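Ethyl acetate hydrolase (Pseudomonas veronii, PDB 5EFZ) hydrolyses ethyl acetate to ethanol and acetate, serving as a homodimeric alpha/beta-hydrolase esterase in the breakdown of short-chain methyl ketones. Local coordinates at residues R84-S89 / A350-L355; I190-I195 / K272-D277. All coordinates share one frame; numbering follows the deposited sequence.

Contact 1: residues R84-S89 / A350-L355; sequences RALDPS and AHLAEL
The methyl group of A85 points toward helix 342-356 and packs against L352, its CB only 3.5 Å from L352 CB, closer than carbons usually pack. The same methyl lies 4.0 Å from the backbone N of A353, so the loop rests on one turn of the helix, where the two backbones come to 5.2 Å between the CA atoms of A85 and A353. L352 carries its CG beside its own backbone N (chi1 -72°), and CD1 then reaches across toward the loop; there L86 adds a looser touch, its CD2 4.4 Å from L352 CD1. Beneath this apolar patch lies the central sheet: L86 also packs on I93 of strand 92-96 and L352 on A172 of strand 170-174.

The polar interactions lie within the loop or flank the patch. L86 is the centre of an inverse gamma turn, and D87 follows with an Asx turn in which OD1 accepts from S89 N at 2.9 Å and from S89 OG at 2.6 Å. Both donors come from one face of the carboxylate, the hydroxyl 42° out of its plane. Beside the patch, R84 NE forms a salt bridge with D349, one residue ahead of 350-355.

Between the two segments themselves the chemistry is therefore purely apolar: a methyl and two leucine side chains hold loop and helix together by close fit, and the charged tie to the helix is made beside them, by R84 to D349.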
ATOM      1  N   ARG A  84      -2.796 -23.072  24.286  1.00 32.15           N
ATOM      2  CA  ARG A  84      -2.494 -21.693  23.891  1.00 29.18           C
ATOM      3  C   ARG A  84      -2.477 -20.737  25.091  1.00 28.91           C
ATOM      4  O   ARG A  84      -2.834 -21.128  26.191  1.00 29.62           O
ATOM      5  CB  ARG A  84      -3.518 -21.221  22.855  1.00 27.86           C
ATOM      6  CG  ARG A  84      -3.793 -22.215  21.717  1.00 28.02           C
ATOM      7  CD  ARG A  84      -2.657 -22.256  20.710  1.00 28.00           C
ATOM      8  NE  ARG A  84      -2.433 -20.961  20.052  1.00 26.89           N
ATOM      9  CZ  ARG A  84      -3.110 -20.515  18.993  1.00 27.50           C
ATOM     10  NH1 ARG A  84      -4.076 -21.250  18.445  1.00 27.33           N
ATOM     11  NH2 ARG A  84      -2.812 -19.327  18.465  1.00 23.44           N
ATOM     12  N   ALA A  85      -2.079 -19.484  24.879  1.00 27.61           N
ATOM     13  CA  ALA A  85      -2.181 -18.483  25.948  1.00 26.83           C
ATOM     14  C   ALA A  85      -3.655 -18.264  26.344  1.00 24.77           C
ATOM     15  O   ALA A  85      -3.996 -18.240  27.544  1.00 26.64           O
ATOM     16  CB  ALA A  85      -1.533 -17.152  25.516  1.00 24.66           C
ATOM     17  N   LEU A  86      -4.522 -18.081  25.343  1.00 23.04           N
ATOM     18  CA  LEU A  86      -5.963 -17.972  25.594  1.00 21.56           C
ATOM     19  C   LEU A  86      -6.527 -19.380  25.759  1.00 23.26           C
ATOM     20  O   LEU A  86      -7.125 -19.948  24.851  1.00 22.14           O
ATOM     21  CB  LEU A  86      -6.671 -17.242  24.461  1.00 21.83           C
ATOM     22  CG  LEU A  86      -6.086 -15.858  24.139  1.00 22.87           C
ATOM     23  CD1 LEU A  86      -6.937 -15.146  23.117  1.00 21.00           C
ATOM     24  CD2 LEU A  86      -5.933 -15.032  25.410  1.00 22.48           C
ATOM     25  N   ASP A  87      -6.338 -19.916  26.948  1.00 24.10           N
ATOM     26  CA  ASP A  87      -6.639 -21.294  27.272  1.00 25.77           C
ATOM     27  C   ASP A  87      -7.962 -21.363  28.034  1.00 24.30           C
ATOM     28  O   ASP A  87      -8.040 -20.904  29.161  1.00 22.50           O
ATOM     29  CB  ASP A  87      -5.484 -21.859  28.117  1.00 27.38           C
ATOM     30  CG  ASP A  87      -5.614 -23.341  28.423  1.00 30.75           C
ATOM     31  OD1 ASP A  87      -6.727 -23.908  28.382  1.00 30.03           O
ATOM     32  OD2 ASP A  87      -4.565 -23.952  28.728  1.00 33.29           O
ATOM     33  N   PRO A  88      -8.991 -21.977  27.439  1.00 26.49           N
ATOM     34  CA  PRO A  88     -10.302 -22.006  28.106  1.00 26.07           C
ATOM     35  C   PRO A  88     -10.385 -22.971  29.296  1.00 27.81           C
ATOM     36  O   PRO A  88     -11.402 -23.002  30.022  1.00 26.71           O
ATOM     37  CB  PRO A  88     -11.247 -22.415  26.970  1.00 28.17           C
ATOM     38  CG  PRO A  88     -10.393 -23.223  26.053  1.00 28.17           C
ATOM     39  CD  PRO A  88      -9.008 -22.653  26.128  1.00 25.51           C
ATOM     40  N   SER A  89      -9.328 -23.740  29.549  1.00 29.03           N
ATOM     41  CA  SER A  89      -9.329 -24.544  30.764  1.00 30.59           C
ATOM     42  C   SER A  89      -8.874 -23.701  31.968  1.00 29.52           C
ATOM     43  O   SER A  89      -8.950 -24.146  33.117  1.00 29.79           O
ATOM     44  CB  SER A  89      -8.440 -25.786  30.604  1.00 35.96           C
ATOM     45  OG  SER A  89      -7.075 -25.431  30.489  1.00 37.89           O
ATOM     46  N   ALA A 350       3.655 -16.671  23.525  1.00 20.59           N
ATOM     47  CA  ALA A 350       4.716 -16.486  24.525  1.00 24.19           C
ATOM     48  C   ALA A 350       4.564 -15.118  25.207  1.00 22.16           C
ATOM     49  O   ALA A 350       4.648 -15.016  26.442  1.00 21.94           O
ATOM     50  CB  ALA A 350       6.099 -16.638  23.885  1.00 24.38           C
ATOM     51  N   HIS A 351       4.322 -14.071  24.415  1.00 19.77           N
ATOM     52  CA  HIS A 351       4.124 -12.732  24.987  1.00 20.43           C
ATOM     53  C   HIS A 351       2.852 -12.701  25.854  1.00 20.57           C
ATOM     54  O   HIS A 351       2.848 -12.175  26.971  1.00 20.93           O
ATOM     55  CB  HIS A 351       4.013 -11.652  23.896  1.00 17.80           C
ATOM     56  CG  HIS A 351       5.281 -11.395  23.152  1.00 19.84           C
ATOM     57  ND1 HIS A 351       6.483 -11.108  23.777  1.00 23.63           N
ATOM     58  CD2 HIS A 351       5.553 -11.365  21.824  1.00 21.18           C
ATOM     59  CE1 HIS A 351       7.420 -10.917  22.873  1.00 25.38           C
ATOM     60  NE2 HIS A 351       6.876 -11.067  21.669  1.00 22.19           N
ATOM     61  N   LEU A 352       1.766 -13.250  25.334  1.00 17.82           N
ATOM     62  CA  LEU A 352       0.511 -13.235  26.092  1.00 19.90           C
ATOM     63  C   LEU A 352       0.604 -14.030  27.401  1.00 21.78           C
ATOM     64  O   LEU A 352       0.014 -13.639  28.411  1.00 23.70           O
ATOM     65  CB  LEU A 352      -0.633 -13.787  25.261  1.00 19.43           C
ATOM     66  CG  LEU A 352      -1.147 -12.910  24.108  1.00 17.93           C
ATOM     67  CD1 LEU A 352      -2.321 -13.628  23.429  1.00 18.77           C
ATOM     68  CD2 LEU A 352      -1.533 -11.496  24.564  1.00 19.10           C
ATOM     69  N   ALA A 353       1.321 -15.150  27.385  1.00 22.40           N
ATOM     70  CA  ALA A 353       1.466 -15.939  28.602  1.00 23.51           C
ATOM     71  C   ALA A 353       2.270 -15.132  29.632  1.00 23.63           C
ATOM     72  O   ALA A 353       1.989 -15.162  30.836  1.00 21.98           O
ATOM     73  CB  ALA A 353       2.139 -17.295  28.297  1.00 21.13           C
ATOM     74  N   GLU A 354       3.241 -14.370  29.155  1.00 21.37           N
ATOM     75  CA  GLU A 354       4.074 -13.573  30.045  1.00 22.92           C
ATOM     76  C   GLU A 354       3.231 -12.450  30.627  1.00 23.20           C
ATOM     77  O   GLU A 354       3.296 -12.162  31.811  1.00 22.84           O
ATOM     78  CB  GLU A 354       5.288 -13.013  29.307  1.00 24.51           C
ATOM     79  CG  GLU A 354       6.161 -12.138  30.188  1.00 31.61           C
ATOM     80  CD  GLU A 354       7.462 -11.736  29.526  1.00 37.96           C
ATOM     81  OE1 GLU A 354       7.805 -12.290  28.458  1.00 38.31           O
ATOM     82  OE2 GLU A 354       8.143 -10.854  30.084  1.00 42.34           O
ATOM     83  N   LEU A 355       2.395 -11.848  29.787  1.00 18.79           N
ATOM     84  CA  LEU A 355       1.496 -10.779  30.234  1.00 20.27           C
ATOM     85  C   LEU A 355       0.543 -11.270  31.300  1.00 20.49           C
ATOM     86  O   LEU A 355       0.329 -10.602  32.323  1.00 21.18           O
ATOM     87  CB  LEU A 355       0.703 -10.219  29.041  1.00 20.69           C
ATOM     88  CG  LEU A 355      -0.268  -9.075  29.349  1.00 21.89           C
ATOM     89  CD1 LEU A 355       0.451  -7.948  30.089  1.00 21.61           C
ATOM     90  CD2 LEU A 355      -0.812  -8.548  27.992  1.00 22.55           C
TER

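Contact 2: residues I190-I195 / K272-D277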
ATOM      1  N   ILE A 190     -10.371   4.554   0.406  1.00 15.85           N
ATOM      2  CA  ILE A 190     -10.214   3.912  -0.899  1.00 18.08           C
ATOM      3  C   ILE A 190     -10.915   2.567  -0.903  1.00 16.93           C
ATOM      4  O   ILE A 190     -11.533   2.188  -1.896  1.00 17.66           O
ATOM      5  CB  ILE A 190      -8.703   3.760  -1.251  1.00 18.97           C
ATOM      6  CG1 ILE A 190      -8.152   5.187  -1.527  1.00 16.95           C
ATOM      7  CG2 ILE A 190      -8.503   2.786  -2.469  1.00 19.66           C
ATOM      8  CD1 ILE A 190      -6.590   5.269  -1.629  1.00 17.66           C
ATOM      9  N   LEU A 191     -10.825   1.844   0.214  1.00 14.59           N
ATOM     10  CA  LEU A 191     -11.561   0.561   0.355  1.00 16.31           C
ATOM     11  C   LEU A 191     -13.063   0.750   0.257  1.00 19.07           C
ATOM     12  O   LEU A 191     -13.777  -0.088  -0.317  1.00 18.46           O
ATOM     13  CB  LEU A 191     -11.250  -0.105   1.682  1.00 14.83           C
ATOM     14  CG  LEU A 191      -9.910  -0.806   1.866  1.00 17.46           C
ATOM     15  CD1 LEU A 191      -9.806  -1.236   3.355  1.00 17.24           C
ATOM     16  CD2 LEU A 191      -9.789  -2.025   0.914  1.00 16.10           C
ATOM     17  N   ILE A 192     -13.550   1.799   0.907  1.00 15.27           N
ATOM     18  CA  ILE A 192     -14.986   2.122   0.853  1.00 17.13           C
ATOM     19  C   ILE A 192     -15.403   2.440  -0.584  1.00 18.43           C
ATOM     20  O   ILE A 192     -16.440   1.956  -1.076  1.00 18.33           O
ATOM     21  CB  ILE A 192     -15.326   3.314   1.771  1.00 17.90           C
ATOM     22  CG1 ILE A 192     -15.236   2.867   3.257  1.00 15.73           C
ATOM     23  CG2 ILE A 192     -16.727   3.889   1.452  1.00 21.03           C
ATOM     24  CD1 ILE A 192     -15.205   4.053   4.289  1.00 18.60           C
ATOM     25  N   GLU A 193     -14.602   3.246  -1.267  1.00 19.50           N
ATOM     26  CA  GLU A 193     -15.000   3.658  -2.618  1.00 20.95           C
ATOM     27  C   GLU A 193     -14.983   2.478  -3.591  1.00 21.03           C
ATOM     28  O   GLU A 193     -15.717   2.481  -4.580  1.00 22.13           O
ATOM     29  CB  GLU A 193     -14.116   4.807  -3.100  1.00 24.21           C
ATOM     30  CG  GLU A 193     -14.473   6.091  -2.334  1.00 29.23           C
ATOM     31  CD  GLU A 193     -13.560   7.267  -2.592  1.00 37.39           C
ATOM     32  OE1 GLU A 193     -12.476   7.085  -3.202  1.00 39.79           O
ATOM     33  OE2 GLU A 193     -13.939   8.390  -2.155  1.00 39.47           O
ATOM     34  N   ALA A 194     -14.155   1.477  -3.325  1.00 18.54           N
ATOM     35  CA  ALA A 194     -14.149   0.288  -4.184  1.00 22.60           C
ATOM     36  C   ALA A 194     -15.558  -0.326  -4.231  1.00 24.08           C
ATOM     37  O   ALA A 194     -16.031  -0.807  -5.266  1.00 23.80           O
ATOM     38  CB  ALA A 194     -13.150  -0.726  -3.665  1.00 20.71           C
ATOM     39  N   ILE A 195     -16.225  -0.292  -3.085  1.00 21.85           N
ATOM     40  CA  ILE A 195     -17.575  -0.787  -2.984  1.00 21.27           C
ATOM     41  C   ILE A 195     -18.587   0.229  -3.485  1.00 25.48           C
ATOM     42  O   ILE A 195     -19.440  -0.115  -4.302  1.00 28.75           O
ATOM     43  CB  ILE A 195     -17.908  -1.152  -1.548  1.00 21.34           C
ATOM     44  CG1 ILE A 195     -17.103  -2.400  -1.164  1.00 22.88           C
ATOM     45  CG2 ILE A 195     -19.407  -1.395  -1.393  1.00 23.16           C
ATOM     46  CD1 ILE A 195     -17.200  -2.726   0.333  1.00 22.91           C
ATOM     47  N   LYS A 272     -16.332   3.054  11.151  1.00 15.66           N
ATOM     48  CA  LYS A 272     -15.971   2.960  12.560  1.00 17.64           C
ATOM     49  C   LYS A 272     -14.436   2.945  12.691  1.00 17.09           C
ATOM     50  O   LYS A 272     -13.845   3.663  13.503  1.00 17.50           O
ATOM     51  CB  LYS A 272     -16.572   1.695  13.169  1.00 14.86           C
ATOM     52  CG  LYS A 272     -16.305   1.537  14.668  1.00 15.79           C
ATOM     53  CD  LYS A 272     -16.713   0.131  15.160  1.00 17.31           C
ATOM     54  CE  LYS A 272     -18.143  -0.265  14.765  1.00 20.33           C
ATOM     55  NZ  LYS A 272     -18.424  -1.589  15.455  1.00 19.07           N
ATOM     56  N   TRP A 273     -13.829   2.059  11.911  1.00 14.25           N
ATOM     57  CA  TRP A 273     -12.376   1.896  11.869  1.00 17.14           C
ATOM     58  C   TRP A 273     -11.696   3.239  11.584  1.00 16.13           C
ATOM     59  O   TRP A 273     -10.725   3.616  12.253  1.00 15.66           O
ATOM     60  CB  TRP A 273     -12.048   0.834  10.797  1.00 16.83           C
ATOM     61  CG  TRP A 273     -10.613   0.660  10.324  1.00 18.93           C
ATOM     62  CD1 TRP A 273      -9.445   1.109  10.902  1.00 19.15           C
ATOM     63  CD2 TRP A 273     -10.233  -0.025   9.121  1.00 17.29           C
ATOM     64  NE1 TRP A 273      -8.355   0.734  10.100  1.00 18.65           N
ATOM     65  CE2 TRP A 273      -8.825   0.037   9.013  1.00 19.47           C
ATOM     66  CE3 TRP A 273     -10.962  -0.671   8.118  1.00 16.92           C
ATOM     67  CZ2 TRP A 273      -8.127  -0.539   7.929  1.00 18.74           C
ATOM     68  CZ3 TRP A 273     -10.267  -1.235   7.035  1.00 20.10           C
ATOM     69  CH2 TRP A 273      -8.868  -1.165   6.962  1.00 19.47           C
ATOM     70  N   GLN A 274     -12.198   3.969  10.588  1.00 17.25           N
ATOM     71  CA  GLN A 274     -11.609   5.268  10.239  1.00 15.06           C
ATOM     72  C   GLN A 274     -11.500   6.251  11.402  1.00 17.40           C
ATOM     73  O   GLN A 274     -10.642   7.136  11.410  1.00 17.89           O
ATOM     74  CB  GLN A 274     -12.456   5.944   9.151  1.00 16.68           C
ATOM     75  CG  GLN A 274     -12.237   5.376   7.766  1.00 17.30           C
ATOM     76  CD  GLN A 274     -13.028   6.140   6.718  1.00 20.50           C
ATOM     77  OE1 GLN A 274     -14.232   6.384   6.893  1.00 21.16           O
ATOM     78  NE2 GLN A 274     -12.357   6.546   5.624  1.00 17.00           N
ATOM     79  N   ARG A 275     -12.418   6.129  12.349  1.00 15.59           N
ATOM     80  CA  ARG A 275     -12.579   7.165  13.383  1.00 15.90           C
ATOM     81  C   ARG A 275     -12.167   6.744  14.783  1.00 17.72           C
ATOM     82  O   ARG A 275     -12.351   7.514  15.726  1.00 18.95           O
ATOM     83  CB  ARG A 275     -14.031   7.635  13.380  1.00 16.69           C
ATOM     84  CG  ARG A 275     -14.300   8.611  12.217  1.00 20.34           C
ATOM     85  CD  ARG A 275     -15.747   8.649  11.805  1.00 20.68           C
ATOM     86  NE  ARG A 275     -15.885   9.466  10.587  1.00 20.46           N
ATOM     87  CZ  ARG A 275     -15.701   8.990   9.354  1.00 21.90           C
ATOM     88  NH1 ARG A 275     -15.398   7.707   9.158  1.00 21.98           N
ATOM     89  NH2 ARG A 275     -15.804   9.802   8.314  1.00 24.83           N
ATOM     90  N   GLY A 276     -11.578   5.554  14.912  1.00 16.48           N
ATOM     91  CA  GLY A 276     -11.077   5.110  16.225  1.00 19.37           C
ATOM     92  C   GLY A 276     -10.144   6.181  16.805  1.00 21.80           C
ATOM     93  O   GLY A 276      -9.175   6.570  16.165  1.00 22.23           O
ATOM     94  N   ASP A 277     -10.449   6.678  18.003  1.00 21.47           N
ATOM     95  CA  ASP A 277      -9.727   7.809  18.570  1.00 19.31           C
ATOM     96  C   ASP A 277     -10.010   7.933  20.074  1.00 18.93           C
ATOM     97  O   ASP A 277     -11.017   8.509  20.468  1.00 20.02           O
ATOM     98  CB  ASP A 277     -10.111   9.115  17.841  1.00 20.67           C
ATOM     99  CG  ASP A 277      -9.418  10.329  18.416  1.00 24.90           C
ATOM    100  OD1 ASP A 277      -8.500  10.186  19.266  1.00 25.48           O
ATOM    101  OD2 ASP A 277      -9.798  11.447  18.025  1.00 26.88           O
TER
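Q274 OE1 accepts a hydrogen bond from R275 NH1 at 2.9 Å, the shortest polar bond within these segments. The N-H...O angle is 152°, and the donor stands 41° out of the carbonyl plane, although the oxygen lies close to the plane of the guanidinium. R275 NH1 also bonds to W271 O, while the other end of the amide, Q274 NE2, gives its hydrogen to F185 O on helix 182-196. The amide is thus held at both of its polar atoms, and I192, reaching out from the facing helix, sets its CD1 3.6 Å from OE1 and 4.0 Å from NE2. With an alanine at Q274 both amide bonds are gone: F185 O would probably lack its N-H donor, R275 NH1 would keep W271 O, and a gap is likely to open beside I192 CD1.

The second touch is apolar. L191 CD1 lies equally near two atoms of the six-membered ring of W273, 3.7 Å from both CZ3 and CH2, with the two side chains crossing at about a right angle. The indole is thrown toward L191 because CG is anti to the backbone N (chi1 167°). Its NE1 bonds to D184, and the side chain comes within about 5 Å of that of S151, the inferred nucleophile, and about 6 Å of that of H334, so this ring probably borders the active-site pocket.

Segment 190-195, whose E193 forms a salt bridge with K221 of the second subunit, also meets two helices of its own chain: L191 packs on L222 and W223 of helix 213-227, and I192 on L267 and A270 of helix 263-274, which bears W273 and Q274.

Overall arrangement
From the N terminus the chain first meets the loop 84-89, between helix 72-79 and strand 92-96, which meets helix 342-356 near the C terminus; contact 1 thus closes a loop of 260 residues around most of the alpha/beta-hydrolase fold. Contact 2 is nested inside it, closing 76 largely helical residues, without strands, between helix 182-196 and helix 263-274. The two lie on opposite sides of the chain's centre, their own centres 32 Å apart and nearest atoms about 19 Å apart. Contact 1 joins helix 342-356 to the loop leading into strand 92-96, away from the annotated sites; contact 2 joins helices near S151, the inferred nucleophile.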